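Local coordinates for protein transcriptional regulator, GntR family (Ralstonia eutropha, PDB 3IHU) that probably binds DNA as a transcription factor, joining a GntR-type winged helix-turn-helix domain to an all-helical FCD domain, at residues A[55-60]-A[73-78]; A[123-128]-A[138-143]. All blocks are in the same frame, centred on the assembly; numbering follows the deposited sequence. Where two conformers were deposited one is given.

The two interactions lie on opposite sides of the chain's centre, with about 31 Å between their centres and about 14 Å between their nearest atoms, and they share no helix or strand. Interaction 1 belongs to the winged helix-turn-helix domain and joins a helix to the wing; interaction 2 belongs to the FCD domain and packs two consecutive helices. The first is partly buried and changes character along its length, from two stacked guanidinium groups at the surface to a leucine on an alanine inside. The second is mostly buried and apolar, made by two alanines, a leucine and the backbone and CB of an arginine. No hydrogen bond crosses either contact.

Interaction 1: A[55-60]-A[73-78]; sequences SVREAL and RHRGAV
The guanidinium groups of Arg57 and Arg75 lie one on the other like two plates, their planes only 2° apart and their centres 3.6 Å apart. Arg57 rises from the helix with CG anti to its carbonyl carbon (chi1 -72°) and an extended chain from CG to NE, which carries its flat end out to the wing. Arg75 starts in the same way but bends at chi2 (-63°), which brings its guanidinium onto that of Arg57, and the two chains cross at a slant. NE of Arg75 sits over the centre of the Arg57 plane, 3.6 Å from CZ of Arg57, while NH1 of Arg57 lies over the centre of the Arg75 group. The stack brings like charges together, NH1 of Arg57 being 3.6 Å from NH2 of Arg75. Glu42 probably offsets this: it forms a salt bridge to NE of Arg57 and also touches the Arg75 side chain. One turn further along the helix the contact becomes apolar. Leu60 reaches across with both methyls, CD2 resting 4.0 Å from CB of Ala77 and CD1 lying 4.2 Å from the carbonyl O of Arg75. Arg75 therefore meets the helix twice, by its side chain at the surface and by its backbone further in. Its placement follows from the type I' turn from Arg73 to Gly76, in which both central residues, His74 and Arg75, have positive phi. This turn forms the tip of the wing, the hairpin between strands 69-71 and 77-79 of a winged helix. Helix 53-65 is the second helix of the helix-turn-helix, probably the recognition helix as in other GntR regulators. Leu60 also packs on Leu45 of helix 42-49, and Ala77 is hydrogen-bonded through its backbone to Leu40, tying the wing to strand 39-40.

Interaction 2: A[123-128]-A[138-143]; sequences QALVAA and SNARRH
Ala124 and Leu125 pack against Ala140 and Arg141 in an antiparallel helix-to-helix contact within the FCD domain, the all-helical part of this GntR-family regulator. Helices 112-130 and 134-152 follow each other in the chain as a helical hairpin. Their short segments here run at 162° to each other, with axes 8.6 Å apart at closest approach. Alanine at the meeting point suits this close spacing, for the CA atoms of Leu125 and Ala140 come within 5.6 Å of each other. Ala140 is the centre of the contact: its CB points at the facing helix and is met by two neighbours. Ala124 approaches methyl to methyl, the two CB atoms 3.7 Å apart, at the more exposed margin. On the buried side Leu125 leans over, its CD2 lying 3.8 Å from CB of Ala140. The leucine leaves its own helix at a slant, but with CG anti to the carbonyl carbon (chi1 -72°) its branched end swings in toward the other helix. There it also packs on Phe137 and Phe144 of helix 134-152 and on Leu183 of helix 179-195, so one side chain joins three helices. Arg141 takes part by its backbone and the root of its side chain, while its charged end turns away. CG stands opposite the backbone N (chi1 -175°), and the later bend at chi3 sends the guanidinium to a salt bridge with Glu30 of helix 17-31 and a hydrogen bond with His165. Glu30 also forms a salt bridge with Arg142, linking this hairpin to the winged-helix part and so bridging the two domains. Against the start of Arg141, CD2 of Leu125 touches the backbone, 3.4 Å from N of Arg141 and 4.1 Å from its CB.

Interaction 1: A[55-60]-A[73-78]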
loop_
_atom_site.group_PDB
_atom_site.type_symbol
_atom_site.label_atom_id
_atom_site.label_comp_id
_atom_site.label_asym_id
_atom_site.label_seq_id
_atom_site.Cartn_x
_atom_site.Cartn_y
_atom_site.Cartn_z
ATOM N N SER A 55 14.440 -16.314 9.369
ATOM C CA SER A 55 13.553 -15.602 8.458
ATOM C C SER A 55 12.748 -14.497 9.162
ATOM O O SER A 55 12.597 -13.420 8.594
ATOM C CB SER A 55 12.611 -16.568 7.704
ATOM O OG SER A 55 13.366 -17.520 6.967
ATOM N N VAL A 56 12.261 -14.748 10.378
ATOM C CA VAL A 56 11.583 -13.697 11.157
ATOM C C VAL A 56 12.533 -12.530 11.378
ATOM O O VAL A 56 12.201 -11.402 11.081
ATOM C CB VAL A 56 11.056 -14.191 12.521
ATOM C CG1 VAL A 56 10.599 -13.002 13.386
ATOM C CG2 VAL A 56 9.932 -15.216 12.322
ATOM N N ARG A 57 13.729 -12.828 11.865
ATOM C CA ARG A 57 14.705 -11.802 12.135
ATOM C C ARG A 57 14.988 -10.947 10.907
ATOM O O ARG A 57 15.006 -9.720 10.985
ATOM C CB ARG A 57 15.973 -12.443 12.662
ATOM C CG ARG A 57 15.782 -12.959 14.052
ATOM C CD ARG A 57 17.032 -13.606 14.595
ATOM N NE ARG A 57 16.672 -14.428 15.748
ATOM C CZ ARG A 57 17.427 -15.370 16.297
ATOM N NH1 ARG A 57 18.651 -15.648 15.828
ATOM N NH2 ARG A 57 16.957 -16.047 17.338
ATOM N N GLU A 58 15.190 -11.605 9.774
ATOM C CA GLU A 58 15.449 -10.926 8.524
ATOM C C GLU A 58 14.266 -10.068 8.080
ATOM O O GLU A 58 14.442 -8.917 7.638
ATOM C CB GLU A 58 15.808 -11.952 7.442
ATOM C CG GLU A 58 15.966 -11.311 6.074
ATOM C CD GLU A 58 16.307 -12.309 4.973
ATOM O OE1 GLU A 58 16.996 -13.316 5.261
ATOM O OE2 GLU A 58 15.863 -12.080 3.828
ATOM N N ALA A 59 13.053 -10.620 8.187
ATOM C CA ALA A 59 11.851 -9.868 7.839
ATOM C C ALA A 59 11.709 -8.645 8.757
ATOM O O ALA A 59 11.378 -7.541 8.290
ATOM C CB ALA A 59 10.625 -10.751 7.905
ATOM N N LEU A 60 11.957 -8.828 10.050
ATOM C CA LEU A 60 11.862 -7.722 11.000
ATOM C C LEU A 60 12.891 -6.632 10.667
ATOM O O LEU A 60 12.543 -5.440 10.700
ATOM C CB LEU A 60 12.010 -8.190 12.462
ATOM C CG LEU A 60 10.759 -8.936 12.965
ATOM C CD1 LEU A 60 10.920 -9.521 14.360
ATOM C CD2 LEU A 60 9.507 -8.027 12.909
ATOM N N ARG A 73 14.752 -5.336 22.293
ATOM C CA ARG A 73 15.628 -6.380 22.843
ATOM C C ARG A 73 14.927 -7.751 22.814
ATOM O O ARG A 73 13.693 -7.858 22.662
ATOM C CB ARG A 73 16.044 -6.025 24.285
ATOM N N HIS A 74 15.729 -8.797 22.974
ATOM C CA HIS A 74 15.230 -10.173 23.059
ATOM C C HIS A 74 14.518 -10.602 21.766
ATOM O O HIS A 74 13.603 -11.409 21.813
ATOM C CB HIS A 74 14.338 -10.358 24.303
ATOM C CG HIS A 74 14.848 -9.636 25.517
ATOM N ND1 HIS A 74 15.802 -10.173 26.365
ATOM C CD2 HIS A 74 14.559 -8.402 26.006
ATOM C CE1 HIS A 74 16.059 -9.308 27.333
ATOM N NE2 HIS A 74 15.326 -8.223 27.133
ATOM N N ARG A 75 14.985 -10.066 20.630
ATOM C CA ARG A 75 14.546 -10.479 19.301
ATOM C C ARG A 75 13.135 -10.012 18.943
ATOM O O ARG A 75 12.495 -10.589 18.049
ATOM C CB ARG A 75 14.612 -12.016 19.148
ATOM C CG ARG A 75 15.963 -12.653 19.501
ATOM C CD ARG A 75 17.061 -12.151 18.563
ATOM N NE ARG A 75 18.313 -12.928 18.718
ATOM C CZ ARG A 75 19.398 -12.783 17.953
ATOM N NH1 ARG A 75 19.417 -11.896 16.966
ATOM N NH2 ARG A 75 20.473 -13.536 18.167
ATOM N N GLY A 76 12.654 -8.973 19.614
ATOM C CA GLY A 76 11.264 -8.522 19.431
ATOM C C GLY A 76 11.166 -7.235 18.633
ATOM O O GLY A 76 12.163 -6.768 18.074
ATOM N N ALA A 77 9.940 -6.705 18.510
ATOM C CA ALA A 77 9.714 -5.492 17.722
ATOM C C ALA A 77 8.385 -4.868 18.120
ATOM O O ALA A 77 7.550 -5.532 18.734
ATOM C CB ALA A 77 9.734 -5.809 16.236
ATOM N N VAL A 78 8.192 -3.595 17.789
ATOM C CA VAL A 78 6.924 -2.927 18.062
ATOM C C VAL A 78 6.522 -2.288 16.753
ATOM O O VAL A 78 7.327 -1.699 16.076
ATOM C CB VAL A 78 7.012 -1.922 19.302
ATOM C CG1 VAL A 78 5.716 -1.163 19.512
ATOM C CG2 VAL A 78 7.278 -2.698 20.549
#

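Interaction 2: A[123-128]-A[138-143]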
loop_
_atom_site.group_PDB
_atom_site.type_symbol
_atom_site.label_atom_id
_atom_site.label_comp_id
_atom_site.label_asym_id
_atom_site.label_seq_id
_atom_site.Cartn_x
_atom_site.Cartn_y
_atom_site.Cartn_z
ATOM N N GLN A 123 -12.855 -3.287 -11.719
ATOM C CA GLN A 123 -14.152 -3.950 -11.511
ATOM C C GLN A 123 -14.218 -4.574 -10.117
ATOM O O GLN A 123 -15.210 -4.445 -9.381
ATOM C CB GLN A 123 -14.388 -5.024 -12.601
ATOM C CG GLN A 123 -14.470 -4.427 -14.050
ATOM C CD GLN A 123 -14.225 -5.450 -15.160
ATOM O OE1 GLN A 123 -13.483 -5.192 -16.113
ATOM N NE2 GLN A 123 -14.869 -6.601 -15.051
ATOM N N ALA A 124 -13.134 -5.260 -9.751
ATOM C CA ALA A 124 -13.051 -5.908 -8.420
ATOM C C ALA A 124 -13.071 -4.898 -7.242
ATOM O O ALA A 124 -13.596 -5.198 -6.157
ATOM C CB ALA A 124 -11.778 -6.792 -8.316
ATOM N N LEU A 125 -12.432 -3.738 -7.411
ATOM C CA LEU A 125 -12.552 -2.690 -6.409
ATOM C C LEU A 125 -14.016 -2.236 -6.246
ATOM O O LEU A 125 -14.506 -2.103 -5.100
ATOM C CB LEU A 125 -11.661 -1.466 -6.739
ATOM C CG LEU A 125 -10.182 -1.741 -6.528
ATOM C CD1 LEU A 125 -9.350 -0.749 -7.345
ATOM C CD2 LEU A 125 -9.817 -1.777 -5.016
ATOM N N VAL A 126 -14.702 -2.000 -7.367
ATOM C CA VAL A 126 -16.093 -1.528 -7.351
ATOM C C VAL A 126 -17.011 -2.550 -6.627
ATOM O O VAL A 126 -17.806 -2.183 -5.764
ATOM C CB VAL A 126 -16.654 -1.255 -8.771
ATOM C CG1 VAL A 126 -18.188 -0.992 -8.702
ATOM C CG2 VAL A 126 -15.939 -0.064 -9.437
ATOM N N ALA A 127 -16.851 -3.825 -6.973
ATOM C CA ALA A 127 -17.596 -4.908 -6.339
ATOM C C ALA A 127 -17.273 -5.033 -4.852
ATOM O O ALA A 127 -18.174 -5.221 -4.038
ATOM C CB ALA A 127 -17.333 -6.225 -7.059
ATOM N N ALA A 128 -15.998 -4.942 -4.463
ATOM C CA ALA A 128 -15.687 -5.036 -3.044
ATOM C C ALA A 128 -16.271 -3.852 -2.264
ATOM O O ALA A 128 -16.743 -4.037 -1.115
ATOM C CB ALA A 128 -14.186 -5.149 -2.787
ATOM N N SER A 138 -9.027 -4.605 -0.085
ATOM C CA SER A 138 -7.578 -4.464 0.100
ATOM C C SER A 138 -6.810 -5.295 -0.890
ATOM O O SER A 138 -5.774 -4.843 -1.386
ATOM C CB SER A 138 -7.120 -4.860 1.486
ATOM O OG SER A 138 -7.493 -3.888 2.403
ATOM N N ASN A 139 -7.321 -6.472 -1.200
ATOM C CA ASN A 139 -6.607 -7.384 -2.112
ATOM C C ASN A 139 -6.721 -6.849 -3.540
ATOM O O ASN A 139 -5.778 -6.939 -4.310
ATOM C CB ASN A 139 -7.143 -8.845 -2.072
ATOM C CG ASN A 139 -7.062 -9.519 -0.664
ATOM O OD1 ASN A 139 -6.264 -9.164 0.186
ATOM N ND2 ASN A 139 -7.921 -10.513 -0.451
ATOM N N ALA A 140 -7.891 -6.337 -3.915
ATOM C CA ALA A 140 -8.028 -5.791 -5.257
ATOM C C ALA A 140 -7.195 -4.493 -5.327
ATOM O O ALA A 140 -6.627 -4.202 -6.341
ATOM C CB ALA A 140 -9.513 -5.518 -5.632
ATOM N N ARG A 141 -7.116 -3.734 -4.239
ATOM C CA ARG A 141 -6.242 -2.560 -4.209
ATOM C C ARG A 141 -4.797 -2.960 -4.508
ATOM O O ARG A 141 -4.137 -2.387 -5.394
ATOM C CB ARG A 141 -6.335 -1.799 -2.896
ATOM C CG ARG A 141 -5.489 -0.457 -2.924
ATOM C CD ARG A 141 -5.044 -0.027 -1.538
ATOM N NE ARG A 141 -4.101 -0.967 -0.931
ATOM C CZ ARG A 141 -2.831 -1.140 -1.308
ATOM N NH1 ARG A 141 -2.299 -0.495 -2.351
ATOM N NH2 ARG A 141 -2.082 -2.025 -0.676
ATOM N N ARG A 142 -4.300 -3.953 -3.783
ATOM C CA ARG A 142 -2.939 -4.407 -4.012
ATOM C C ARG A 142 -2.754 -4.805 -5.496
ATOM O O ARG A 142 -1.763 -4.390 -6.115
ATOM C CB ARG A 142 -2.550 -5.524 -3.026
ATOM C CG ARG A 142 -1.060 -5.573 -2.687
ATOM C CD ARG A 142 -0.711 -6.427 -1.429
ATOM N NE ARG A 142 -1.143 -5.824 -0.158
ATOM C CZ ARG A 142 -0.478 -4.882 0.523
ATOM N NH1 ARG A 142 0.667 -4.386 0.073
ATOM N NH2 ARG A 142 -0.979 -4.427 1.666
ATOM N N HIS A 143 -3.691 -5.569 -6.071
ATOM C CA HIS A 143 -3.613 -5.957 -7.460
ATOM C C HIS A 143 -3.582 -4.782 -8.459
ATOM O O HIS A 143 -2.847 -4.795 -9.456
ATOM C CB HIS A 143 -4.802 -6.909 -7.792
ATOM C CG HIS A 143 -4.731 -7.489 -9.154
ATOM N ND1 HIS A 143 -3.596 -8.115 -9.633
ATOM C CD2 HIS A 143 -5.649 -7.554 -10.154
ATOM C CE1 HIS A 143 -3.816 -8.529 -10.870
ATOM N NE2 HIS A 143 -5.051 -8.205 -11.207
#